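Local structure of Fe(2+) transporter FeoB (3IBY) at residues 105-109 / 201-206; 134-139 / 249-253; 141-145 / 156-160; 186-190 / 223-227. The protein probably imports ferrous iron across the inner membrane in a GTP-driven uptake system, and is represented here by its cytosolic G and GDI domains. All coordinates share one frame; numbering follows the deposited sequence.

Interaction 1. Residues 105-109 / 201-206; sequences QLFEL and YYFSRR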
loop_
_atom_site.group_PDB
_atom_site.type_symbol
_atom_site.label_atom_id
_atom_site.label_comp_id
_atom_site.label_asym_id
_atom_site.label_seq_id
_atom_site.Cartn_x
_atom_site.Cartn_y
_atom_site.Cartn_z
ATOM N N GLN A 105 2.147 3.669 -3.757
ATOM C CA GLN A 105 2.174 2.518 -4.673
ATOM C C GLN A 105 0.843 1.732 -4.640
ATOM O O GLN A 105 0.311 1.399 -5.693
ATOM C CB GLN A 105 3.367 1.578 -4.397
ATOM C CG GLN A 105 4.744 2.174 -4.648
ATOM C CD GLN A 105 5.890 1.191 -4.330
ATOM O OE1 GLN A 105 5.709 0.290 -3.534
ATOM N NE2 GLN A 105 7.080 1.392 -4.941
ATOM N N LEU A 106 0.317 1.471 -3.441
ATOM C CA LEU A 106 -0.984 0.784 -3.239
ATOM C C LEU A 106 -2.175 1.482 -3.879
ATOM O O LEU A 106 -3.012 0.843 -4.471
ATOM C CB LEU A 106 -1.266 0.687 -1.754
ATOM C CG LEU A 106 -0.330 -0.121 -0.859
ATOM C CD1 LEU A 106 -0.860 -0.060 0.610
ATOM C CD2 LEU A 106 -0.180 -1.578 -1.301
ATOM N N PHE A 107 -2.259 2.800 -3.720
ATOM C CA PHE A 107 -3.252 3.649 -4.412
ATOM C C PHE A 107 -3.254 3.497 -5.915
ATOM O O PHE A 107 -4.198 3.911 -6.550
ATOM C CB PHE A 107 -2.946 5.138 -4.200
ATOM C CG PHE A 107 -3.263 5.653 -2.835
ATOM C CD1 PHE A 107 -3.648 4.802 -1.793
ATOM C CD2 PHE A 107 -3.145 7.012 -2.574
ATOM C CE1 PHE A 107 -3.947 5.296 -0.578
ATOM C CE2 PHE A 107 -3.414 7.500 -1.307
ATOM C CZ PHE A 107 -3.814 6.629 -0.325
ATOM N N GLU A 108 -2.174 2.988 -6.495
ATOM C CA GLU A 108 -2.104 2.768 -7.937
ATOM C C GLU A 108 -2.735 1.426 -8.332
ATOM O O GLU A 108 -2.750 1.102 -9.500
ATOM C CB GLU A 108 -0.635 2.832 -8.415
ATOM C CG GLU A 108 0.201 4.010 -7.846
ATOM C CD GLU A 108 1.589 4.170 -8.472
ATOM O OE1 GLU A 108 2.194 3.186 -8.921
ATOM O OE2 GLU A 108 2.113 5.311 -8.521
ATOM N N LEU A 109 -3.214 0.629 -7.376
ATOM C CA LEU A 109 -3.978 -0.598 -7.709
ATOM C C LEU A 109 -5.447 -0.323 -8.129
ATOM O O LEU A 109 -6.087 -1.121 -8.786
ATOM C CB LEU A 109 -3.986 -1.573 -6.523
ATOM C CG LEU A 109 -2.638 -2.184 -6.165
ATOM C CD1 LEU A 109 -2.598 -2.629 -4.696
ATOM C CD2 LEU A 109 -2.279 -3.339 -7.096
ATOM N N TYR A 201 -2.224 0.606 -15.605
ATOM C CA TYR A 201 -1.671 1.771 -14.934
ATOM C C TYR A 201 -0.676 1.271 -13.916
ATOM O O TYR A 201 0.459 1.734 -13.898
ATOM C CB TYR A 201 -2.740 2.652 -14.261
ATOM C CG TYR A 201 -2.164 3.889 -13.555
ATOM C CD1 TYR A 201 -2.077 5.136 -14.195
ATOM C CD2 TYR A 201 -1.698 3.814 -12.268
ATOM C CE1 TYR A 201 -1.539 6.266 -13.542
ATOM C CE2 TYR A 201 -1.168 4.930 -11.623
ATOM C CZ TYR A 201 -1.090 6.141 -12.248
ATOM O OH TYR A 201 -0.556 7.201 -11.552
ATOM N N TYR A 202 -1.086 0.309 -13.091
ATOM C CA TYR A 202 -0.268 -0.116 -11.947
ATOM C C TYR A 202 0.979 -0.845 -12.409
ATOM O O TYR A 202 2.058 -0.580 -11.939
ATOM C CB TYR A 202 -1.085 -1.030 -11.005
ATOM C CG TYR A 202 -0.293 -1.790 -9.953
ATOM C CD1 TYR A 202 -0.030 -1.245 -8.702
ATOM C CD2 TYR A 202 0.163 -3.068 -10.205
ATOM C CE1 TYR A 202 0.667 -1.959 -7.732
ATOM C CE2 TYR A 202 0.878 -3.779 -9.249
ATOM C CZ TYR A 202 1.131 -3.229 -8.013
ATOM O OH TYR A 202 1.851 -3.986 -7.087
ATOM N N PHE A 203 0.816 -1.764 -13.334
ATOM C CA PHE A 203 1.908 -2.600 -13.786
ATOM C C PHE A 203 3.020 -1.804 -14.520
ATOM O O PHE A 203 4.211 -2.169 -14.474
ATOM C CB PHE A 203 1.312 -3.679 -14.683
ATOM C CG PHE A 203 2.298 -4.682 -15.160
ATOM C CD1 PHE A 203 3.389 -5.048 -14.371
ATOM C CD2 PHE A 203 2.126 -5.292 -16.409
ATOM C CE1 PHE A 203 4.293 -6.002 -14.821
ATOM C CE2 PHE A 203 3.020 -6.241 -16.869
ATOM C CZ PHE A 203 4.110 -6.601 -16.083
ATOM N N SER A 204 2.620 -0.704 -15.161
ATOM C CA SER A 204 3.550 0.213 -15.835
ATOM C C SER A 204 4.557 0.873 -14.874
ATOM O O SER A 204 5.786 0.934 -15.161
ATOM C CB SER A 204 2.777 1.289 -16.644
ATOM O OG SER A 204 1.828 1.973 -15.861
ATOM N N ARG A 205 4.032 1.358 -13.746
ATOM C CA ARG A 205 4.861 1.957 -12.700
ATOM C C ARG A 205 5.837 0.951 -12.144
ATOM O O ARG A 205 6.997 1.263 -11.940
ATOM C CB ARG A 205 4.007 2.537 -11.581
ATOM C CG ARG A 205 3.517 3.982 -11.832
ATOM C CD ARG A 205 2.649 4.063 -13.042
ATOM N NE ARG A 205 2.337 5.425 -13.416
ATOM C CZ ARG A 205 1.837 5.765 -14.602
ATOM N NH1 ARG A 205 1.587 4.844 -15.538
ATOM N NH2 ARG A 205 1.562 7.026 -14.857
ATOM N N ARG A 206 5.391 -0.275 -11.937
ATOM C CA ARG A 206 6.289 -1.292 -11.423
ATOM C C ARG A 206 7.432 -1.609 -12.403
ATOM O O ARG A 206 8.617 -1.695 -12.021
ATOM C CB ARG A 206 5.485 -2.542 -11.039
ATOM C CG ARG A 206 4.986 -2.580 -9.583
ATOM C CD ARG A 206 5.201 -1.265 -8.815
ATOM N NE ARG A 206 3.932 -0.613 -8.532
ATOM C CZ ARG A 206 3.771 0.662 -8.224
ATOM N NH1 ARG A 206 4.775 1.532 -8.187
ATOM N NH2 ARG A 206 2.555 1.077 -7.958
#

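Interaction 2. Residues 134-139 / 249-253; sequences KLESLL and IVTLV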
loop_
_atom_site.group_PDB
_atom_site.type_symbol
_atom_site.label_atom_id
_atom_site.label_comp_id
_atom_site.label_asym_id
_atom_site.label_seq_id
_atom_site.Cartn_x
_atom_site.Cartn_y
_atom_site.Cartn_z
ATOM N N LYS A 134 -6.027 16.710 7.520
ATOM C CA LYS A 134 -5.303 17.215 6.348
ATOM C C LYS A 134 -4.696 16.062 5.552
ATOM O O LYS A 134 -4.766 16.047 4.339
ATOM C CB LYS A 134 -4.260 18.266 6.753
ATOM C CG LYS A 134 -3.580 19.033 5.605
ATOM C CD LYS A 134 -4.416 20.146 4.947
ATOM C CE LYS A 134 -3.819 20.555 3.563
ATOM N NZ LYS A 134 -4.464 21.713 2.849
ATOM N N LEU A 135 -4.119 15.094 6.242
ATOM C CA LEU A 135 -3.567 13.886 5.605
ATOM C C LEU A 135 -4.635 13.169 4.789
ATOM O O LEU A 135 -4.445 12.856 3.620
ATOM C CB LEU A 135 -3.010 12.964 6.669
ATOM C CG LEU A 135 -2.368 11.665 6.177
ATOM C CD1 LEU A 135 -1.285 11.963 5.143
ATOM C CD2 LEU A 135 -1.820 10.862 7.354
ATOM N N GLU A 136 -5.786 12.975 5.410
ATOM C CA GLU A 136 -6.942 12.403 4.738
ATOM C C GLU A 136 -7.380 13.250 3.538
ATOM O O GLU A 136 -7.700 12.718 2.470
ATOM C CB GLU A 136 -8.101 12.191 5.747
ATOM C CG GLU A 136 -9.423 11.714 5.115
ATOM C CD GLU A 136 -10.478 11.193 6.131
ATOM O OE1 GLU A 136 -10.170 10.443 7.088
ATOM O OE2 GLU A 136 -11.659 11.544 5.935
ATOM N N SER A 137 -7.398 14.561 3.691
ATOM C CA SER A 137 -7.820 15.428 2.588
ATOM C C SER A 137 -6.854 15.259 1.413
ATOM O O SER A 137 -7.275 15.118 0.278
ATOM C CB SER A 137 -7.877 16.886 3.029
ATOM O OG SER A 137 -8.375 17.710 1.976
ATOM N N LEU A 138 -5.555 15.260 1.696
ATOM C CA LEU A 138 -4.528 15.078 0.668
ATOM C C LEU A 138 -4.571 13.687 0.045
ATOM O O LEU A 138 -4.613 13.580 -1.171
ATOM C CB LEU A 138 -3.125 15.322 1.234
ATOM C CG LEU A 138 -2.785 16.759 1.560
ATOM C CD1 LEU A 138 -1.427 16.880 2.305
ATOM C CD2 LEU A 138 -2.791 17.562 0.249
ATOM N N LEU A 139 -4.555 12.633 0.866
ATOM C CA LEU A 139 -4.468 11.246 0.352
ATOM C C LEU A 139 -5.766 10.724 -0.301
ATOM O O LEU A 139 -5.744 9.687 -1.007
ATOM C CB LEU A 139 -4.080 10.252 1.467
ATOM C CG LEU A 139 -2.706 10.318 2.141
ATOM C CD1 LEU A 139 -2.508 9.129 3.077
ATOM C CD2 LEU A 139 -1.583 10.418 1.123
ATOM N N ILE A 249 3.633 16.129 1.102
ATOM C CA ILE A 249 2.476 15.838 1.969
ATOM C C ILE A 249 2.863 15.830 3.437
ATOM O O ILE A 249 2.077 16.251 4.295
ATOM C CB ILE A 249 1.812 14.469 1.633
ATOM C CG1 ILE A 249 0.944 14.609 0.388
ATOM C CG2 ILE A 249 0.966 13.924 2.816
ATOM C CD1 ILE A 249 0.900 13.342 -0.439
ATOM N N VAL A 250 4.068 15.344 3.730
ATOM C CA VAL A 250 4.528 15.231 5.112
ATOM C C VAL A 250 4.712 16.633 5.689
ATOM O O VAL A 250 4.186 16.949 6.757
ATOM C CB VAL A 250 5.809 14.361 5.225
ATOM C CG1 VAL A 250 6.374 14.430 6.608
ATOM C CG2 VAL A 250 5.509 12.880 4.896
ATOM N N THR A 251 5.392 17.494 4.940
ATOM C CA THR A 251 5.600 18.902 5.336
ATOM C C THR A 251 4.275 19.706 5.594
ATOM O O THR A 251 4.258 20.638 6.365
ATOM C CB THR A 251 6.520 19.621 4.298
ATOM O OG1 THR A 251 6.087 19.286 2.984
ATOM C CG2 THR A 251 7.979 19.162 4.405
ATOM N N LEU A 252 3.171 19.322 4.969
ATOM C CA LEU A 252 1.848 19.921 5.223
ATOM C C LEU A 252 1.121 19.361 6.467
ATOM O O LEU A 252 0.229 19.994 7.025
ATOM C CB LEU A 252 0.948 19.698 3.996
ATOM C CG LEU A 252 1.328 20.420 2.697
ATOM C CD1 LEU A 252 0.614 19.837 1.500
ATOM C CD2 LEU A 252 1.020 21.883 2.836
ATOM N N VAL A 253 1.497 18.170 6.893
ATOM C CA VAL A 253 0.697 17.440 7.855
ATOM C C VAL A 253 1.443 17.194 9.172
ATOM O O VAL A 253 0.829 17.015 10.226
ATOM C CB VAL A 253 0.213 16.097 7.227
ATOM C CG1 VAL A 253 0.208 14.968 8.265
ATOM C CG2 VAL A 253 -1.157 16.277 6.571
#

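Interaction 3. Residues 141-145 / 156-160; sequences CSVIP and ALQQS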
loop_
_atom_site.group_PDB
_atom_site.type_symbol
_atom_site.label_atom_id
_atom_site.label_comp_id
_atom_site.label_asym_id
_atom_site.label_seq_id
_atom_site.Cartn_x
_atom_site.Cartn_y
_atom_site.Cartn_z
ATOM N N CYS A 141 -8.323 9.147 1.088
ATOM C CA CYS A 141 -8.930 7.957 1.715
ATOM C C CYS A 141 -9.084 8.179 3.201
ATOM O O CYS A 141 -8.369 9.007 3.762
ATOM C CB CYS A 141 -8.046 6.751 1.521
ATOM S SG CYS A 141 -6.473 6.788 2.448
ATOM N N SER A 142 -9.995 7.436 3.840
ATOM C CA SER A 142 -10.081 7.449 5.295
ATOM C C SER A 142 -8.709 7.223 5.895
ATOM O O SER A 142 -7.984 6.301 5.477
ATOM C CB SER A 142 -10.992 6.348 5.812
ATOM O OG SER A 142 -12.309 6.544 5.345
ATOM N N VAL A 143 -8.357 8.101 6.836
ATOM C CA VAL A 143 -7.152 7.948 7.673
ATOM C C VAL A 143 -7.661 7.816 9.112
ATOM O O VAL A 143 -8.328 8.720 9.611
ATOM C CB VAL A 143 -6.177 9.143 7.537
ATOM C CG1 VAL A 143 -4.899 8.835 8.262
ATOM C CG2 VAL A 143 -5.883 9.452 6.101
ATOM N N ILE A 144 -7.415 6.664 9.735
ATOM C CA ILE A 144 -8.052 6.341 11.005
ATOM C C ILE A 144 -6.953 6.174 12.025
ATOM O O ILE A 144 -6.192 5.201 11.970
ATOM C CB ILE A 144 -8.915 5.048 10.942
ATOM C CG1 ILE A 144 -10.066 5.182 9.903
ATOM C CG2 ILE A 144 -9.444 4.679 12.343
ATOM C CD1 ILE A 144 -11.221 6.132 10.262
ATOM N N PRO A 145 -6.831 7.140 12.933
ATOM C CA PRO A 145 -5.847 7.096 13.997
ATOM C C PRO A 145 -6.171 6.014 15.013
ATOM O O PRO A 145 -7.321 5.936 15.458
ATOM C CB PRO A 145 -5.983 8.454 14.668
ATOM C CG PRO A 145 -6.774 9.300 13.744
ATOM C CD PRO A 145 -7.538 8.427 12.858
ATOM N N ALA A 156 -13.581 2.297 15.241
ATOM C CA ALA A 156 -13.753 3.254 14.160
ATOM C C ALA A 156 -13.142 2.754 12.847
ATOM O O ALA A 156 -13.665 3.010 11.766
ATOM C CB ALA A 156 -13.120 4.581 14.562
ATOM N N LEU A 157 -12.000 2.073 12.957
ATOM C CA LEU A 157 -11.337 1.418 11.807
ATOM C C LEU A 157 -12.218 0.287 11.288
ATOM O O LEU A 157 -12.303 0.073 10.095
ATOM C CB LEU A 157 -9.997 0.855 12.215
ATOM C CG LEU A 157 -9.278 0.091 11.133
ATOM C CD1 LEU A 157 -8.675 1.066 10.162
ATOM C CD2 LEU A 157 -8.203 -0.827 11.728
ATOM N N GLN A 158 -12.873 -0.414 12.209
ATOM C CA GLN A 158 -13.845 -1.435 11.855
ATOM C C GLN A 158 -14.955 -0.750 11.113
ATOM O O GLN A 158 -15.302 -1.150 10.048
ATOM C CB GLN A 158 -14.384 -2.131 13.100
ATOM C CG GLN A 158 -13.441 -3.181 13.749
ATOM C CD GLN A 158 -13.935 -3.613 15.154
ATOM O OE1 GLN A 158 -14.851 -3.010 15.701
ATOM N NE2 GLN A 158 -13.338 -4.650 15.717
ATOM N N GLN A 159 -15.510 0.298 11.686
ATOM C CA GLN A 159 -16.625 0.996 11.057
ATOM C C GLN A 159 -16.248 1.444 9.636
ATOM O O GLN A 159 -16.931 1.125 8.671
ATOM C CB GLN A 159 -17.056 2.182 11.905
ATOM C CG GLN A 159 -18.548 2.283 12.046
ATOM C CD GLN A 159 -19.135 1.051 12.697
ATOM O OE1 GLN A 159 -18.541 0.494 13.628
ATOM N NE2 GLN A 159 -20.280 0.590 12.187
ATOM N N SER A 160 -15.117 2.125 9.510
ATOM C CA SER A 160 -14.612 2.548 8.219
ATOM C C SER A 160 -14.415 1.392 7.207
ATOM O O SER A 160 -14.422 1.629 5.994
ATOM C CB SER A 160 -13.283 3.251 8.441
ATOM O OG SER A 160 -12.890 3.963 7.304
HETATM O O HOH W 1 -14.399 4.158 4.602
#

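Interaction 4. Residues 186-190 / 223-227; sequences LENQL and LLIKL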
loop_
_atom_site.group_PDB
_atom_site.type_symbol
_atom_site.label_atom_id
_atom_site.label_comp_id
_atom_site.label_asym_id
_atom_site.label_seq_id
_atom_site.Cartn_x
_atom_site.Cartn_y
_atom_site.Cartn_z
ATOM N N LEU A 186 4.177 2.983 -22.210
ATOM C CA LEU A 186 4.174 1.730 -21.511
ATOM C C LEU A 186 2.741 1.341 -21.131
ATOM O O LEU A 186 2.307 0.242 -21.471
ATOM C CB LEU A 186 5.087 1.841 -20.298
ATOM C CG LEU A 186 5.638 0.551 -19.744
ATOM C CD1 LEU A 186 6.431 -0.175 -20.806
ATOM C CD2 LEU A 186 6.491 0.864 -18.534
ATOM N N GLU A 187 1.999 2.252 -20.493
ATOM C CA GLU A 187 0.582 2.008 -20.179
ATOM C C GLU A 187 -0.228 1.574 -21.396
ATOM O O GLU A 187 -1.034 0.660 -21.314
ATOM C CB GLU A 187 -0.098 3.227 -19.519
ATOM C CG GLU A 187 -1.565 2.956 -19.078
ATOM C CD GLU A 187 -2.211 4.039 -18.155
ATOM O OE1 GLU A 187 -1.877 5.237 -18.258
ATOM O OE2 GLU A 187 -3.096 3.689 -17.327
ATOM N N ASN A 188 -0.016 2.216 -22.528
ATOM C CA ASN A 188 -0.813 1.910 -23.720
ATOM C C ASN A 188 -0.430 0.585 -24.396
ATOM O O ASN A 188 -1.292 -0.193 -24.789
ATOM C CB ASN A 188 -0.723 3.093 -24.700
ATOM C CG ASN A 188 -1.440 4.353 -24.165
ATOM O OD1 ASN A 188 -0.903 5.477 -24.223
ATOM N ND2 ASN A 188 -2.663 4.155 -23.639
ATOM N N GLN A 189 0.868 0.340 -24.533
ATOM C CA GLN A 189 1.387 -0.975 -24.906
ATOM C C GLN A 189 0.595 -2.062 -24.140
ATOM O O GLN A 189 0.015 -2.973 -24.760
ATOM C CB GLN A 189 2.880 -1.041 -24.555
ATOM C CG GLN A 189 3.798 -1.948 -25.413
ATOM C CD GLN A 189 5.325 -1.597 -25.236
ATOM O OE1 GLN A 189 5.683 -0.649 -24.526
ATOM N NE2 GLN A 189 6.204 -2.363 -25.899
ATOM N N LEU A 190 0.534 -1.930 -22.807
ATOM C CA LEU A 190 -0.173 -2.886 -21.944
ATOM C C LEU A 190 -1.668 -3.013 -22.256
ATOM O O LEU A 190 -2.181 -4.121 -22.350
ATOM C CB LEU A 190 0.008 -2.536 -20.457
ATOM C CG LEU A 190 1.445 -2.592 -19.943
ATOM C CD1 LEU A 190 1.495 -2.396 -18.482
ATOM C CD2 LEU A 190 2.115 -3.905 -20.347
ATOM N N LEU A 223 10.290 -5.973 -22.150
ATOM C CA LEU A 223 10.033 -4.586 -21.769
ATOM C C LEU A 223 11.149 -3.931 -20.909
ATOM O O LEU A 223 11.521 -2.791 -21.156
ATOM C CB LEU A 223 8.692 -4.463 -21.050
ATOM C CG LEU A 223 7.425 -4.519 -21.896
ATOM C CD1 LEU A 223 6.302 -3.843 -21.120
ATOM C CD2 LEU A 223 7.605 -3.858 -23.257
ATOM N N LEU A 224 11.668 -4.664 -19.919
ATOM C CA LEU A 224 12.708 -4.147 -18.992
ATOM C C LEU A 224 14.006 -3.744 -19.703
ATOM O O LEU A 224 14.681 -2.803 -19.285
ATOM C CB LEU A 224 13.040 -5.149 -17.844
ATOM C CG LEU A 224 12.169 -5.122 -16.564
ATOM C CD1 LEU A 224 12.574 -6.186 -15.480
ATOM C CD2 LEU A 224 12.154 -3.718 -15.942
ATOM N N ILE A 225 14.377 -4.458 -20.752
ATOM C CA ILE A 225 15.581 -4.074 -21.459
ATOM C C ILE A 225 15.240 -2.868 -22.310
ATOM O O ILE A 225 16.058 -1.946 -22.429
ATOM C CB ILE A 225 16.221 -5.212 -22.246
ATOM C CG1 ILE A 225 15.174 -5.996 -23.040
ATOM C CG2 ILE A 225 16.950 -6.101 -21.280
ATOM C CD1 ILE A 225 15.723 -7.128 -23.848
ATOM N N LYS A 226 14.015 -2.841 -22.830
ATOM C CA LYS A 226 13.544 -1.705 -23.593
ATOM C C LYS A 226 13.601 -0.419 -22.768
ATOM O O LYS A 226 13.894 0.648 -23.311
ATOM C CB LYS A 226 12.120 -1.933 -24.070
ATOM C CG LYS A 226 11.625 -0.902 -25.082
ATOM C CD LYS A 226 10.196 -0.487 -24.784
ATOM C CE LYS A 226 9.651 0.474 -25.826
ATOM N NZ LYS A 226 8.515 -0.119 -26.610
ATOM N N LEU A 227 13.325 -0.504 -21.470
ATOM C CA LEU A 227 13.355 0.693 -20.600
ATOM C C LEU A 227 14.791 1.166 -20.304
ATOM O O LEU A 227 15.047 2.369 -20.247
ATOM C CB LEU A 227 12.559 0.461 -19.311
ATOM C CG LEU A 227 11.026 0.390 -19.504
ATOM C CD1 LEU A 227 10.339 -0.410 -18.378
ATOM C CD2 LEU A 227 10.387 1.794 -19.643
#

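Interaction 1. Residues 105-109 / 201-206
Glu108 and Arg206 supply the charged part of this contact. OE1 of the glutamate meets NH2 of the arginine in a salt bridge modelled at 2.3 Å, too short for its exact length to be trusted. The carboxylate and guanidinium planes are only 17° apart, although OE1 comes in obliquely. Each partner has a second one: Arg242 binds Glu108 OE2 and Glu209 binds Arg206 NH1, so each charge has a further partner of opposite sign, which would probably help to balance the pair.

Aliphatic carbon packs on the guanidinium: Gln105 CB sits over one face of the Arg206 group, with Gln105 CG 3.6 Å from Arg206 NH1, while the amide of Gln105 is engaged by Leu61 and Ser60.

Two tyrosines meet the turn in different ways. Leu109 CD2 stands over the centre of the Tyr202 ring, 3.4 Å from its centroid, in a CH-pi contact. The ring is brought there by a first torsion that sets CG anti to the backbone N (chi1 167°). Tyr201 offers an edge instead, its CE2 3.9 Å from Glu108 CB.

The type I beta turn from Leu106 to Leu109 thus docks helix 96-106 of the P-loop G domain onto helix 197-209, a junction consistent with the seam between the GTPase and helical GDI domains.

Interaction 2. Residues 134-139 / 249-253
Leu138 of helix 134-139 is a bump that fits a hollow lined by Ile249, Leu252 and Val253. Its CD1 does nearly all the touching, 3.7 Å from Leu252 CD1 and 3.8 Å from Ile249 CG1. A first torsion that turns CG away from the carbonyl carbon (chi1 -71°) helps to place CD1 in this hollow; the leucine then lies alongside Ile249, the two side chains running opposite ways, with Leu252 set across its end.

Ile249 returns the gesture as a bump from the other helix, wedged among Leu135, Leu138 and Leu139. Its two branches part company: CG2 lies 3.8 Å from Leu135 CD1, whereas CD1 reaches on to Leu139 CD2 at 4.1 Å.

One turn further on, Val253 fills a second hollow. Its CG2 presses on the main chain between Lys134 and Leu135, only 3.2 Å from Leu135 N, and also lies 3.7 Å from Lys134 CB. The segments run nearly antiparallel, at 151°, with axes 9.8 Å apart. Helix 96-106 closes the inner side, Leu100 meeting Leu139 and Leu96 meeting Val253, while Leu252 remains on the surface.

The side chains meet one another through carbon alone, so the fit rests on shape and apolar burial; hydrogen bonding comes from beside it, for example between the backbones of Val253 and Asp131.

Interaction 3. Residues 141-145 / 156-160
Ile144 is directed from the strand toward helix 156-160 and divides its side chain between two turns of that helix. The CG2 branch is set anti to the backbone N and drives against the helix backbone, 3.7 Å from Leu157 N, with Ala156 CB farther out at 4.3 Å. The other branch goes a different way: CG1 turns beside the backbone N (chi1 -61°), and a second bend at chi2 sends CD1 along to the next turn, where it lies 4.0 Å from Ser160 CB. Leu157 does not face the strand head-on. Its CD1 comes in beside the base of the isoleucine, 4.1 Å from Ile144 CB.

Strand 143-145 is the last parallel strand of the G-domain sheet, and helix 154-162 runs back over it, the segment axes 8.9 Å apart at 161°. This strand-loop-helix return belongs to the P-loop NTPase fold, and the connecting loop carries Gln147, Ala148 and His149, predicted to bind GTP. Leu157 and Ser160 also lean on Val114 of the adjoining strand 113-118, while Val143 turns to the other face of the sheet, towards Leu135.

At Ser142, close to the start of the strand, the contact becomes polar. Ser142 and Ser160 bring their hydroxyls together, OG to OG at 3.3 Å. A water spans the same two residues, donating to Ser160 O at 2.9 Å and pairing with Ser142 OG at 3.3 Å.

Interaction 4. Residues 186-190 / 223-227
Leu223 faces Leu186 and Leu190 across a nearly antiparallel pair of helices in the helical part of the chain, consistent with the GDI domain. The segment axes come no nearer than 13.1 Å and lie at 159°, so the contact is made by the ends of the side chains.

Leu223 divides its methyls between two kinds of neighbour. Leu223 CD1 meets Leu186 CD1 at 3.7 Å, the two side chains set at a slant, and the same methyl is 4.3 Å from Leu190 CD2. CD2 instead lies against the flat end of Gln189, 3.8 Å from Gln189 CD, the two side chains running alongside in opposing senses. Behind the pair, helix 197-209 fills in with Leu207 against Leu223 and Phe203 against Leu190.

Lys226, one turn on, marks the outer border. Its chain leaves with CG anti to the backbone N (chi1 -170°) and bends twice, bringing NZ to 3.8 Å from Gln189 CD. The glutamine reaches out from the opposite direction on an extended chain, so the ends of the two chains come close at the border of the leucine cluster.

Leu227 completes the row on the inner side. It and Leu186 come tip to tip, Leu227 CD1 standing 4.1 Å from Leu186 CD2.

How the interactions relate
From the N terminus, residues 105-109 and then 134-139 open the loops of interactions 1 and 2. Interaction 3 closes first, a short loop within the G domain nested inside both. Residues 186-190 then open interaction 4; 201-206 close interaction 1, 223-227 close interaction 4, and 249-253 close interaction 2 last. Interaction 1 therefore crosses both 2 and 4, interaction 4 nests inside 2, and 3 and 4 lie in series. Phe107 touches Leu139 and Cys141, and Glu136 probably hydrogen-bonds Val143, linking 1, 2 and 3. Interactions 1 and 2 tie the G domain to later helices; interaction 4 joins those helices among themselves.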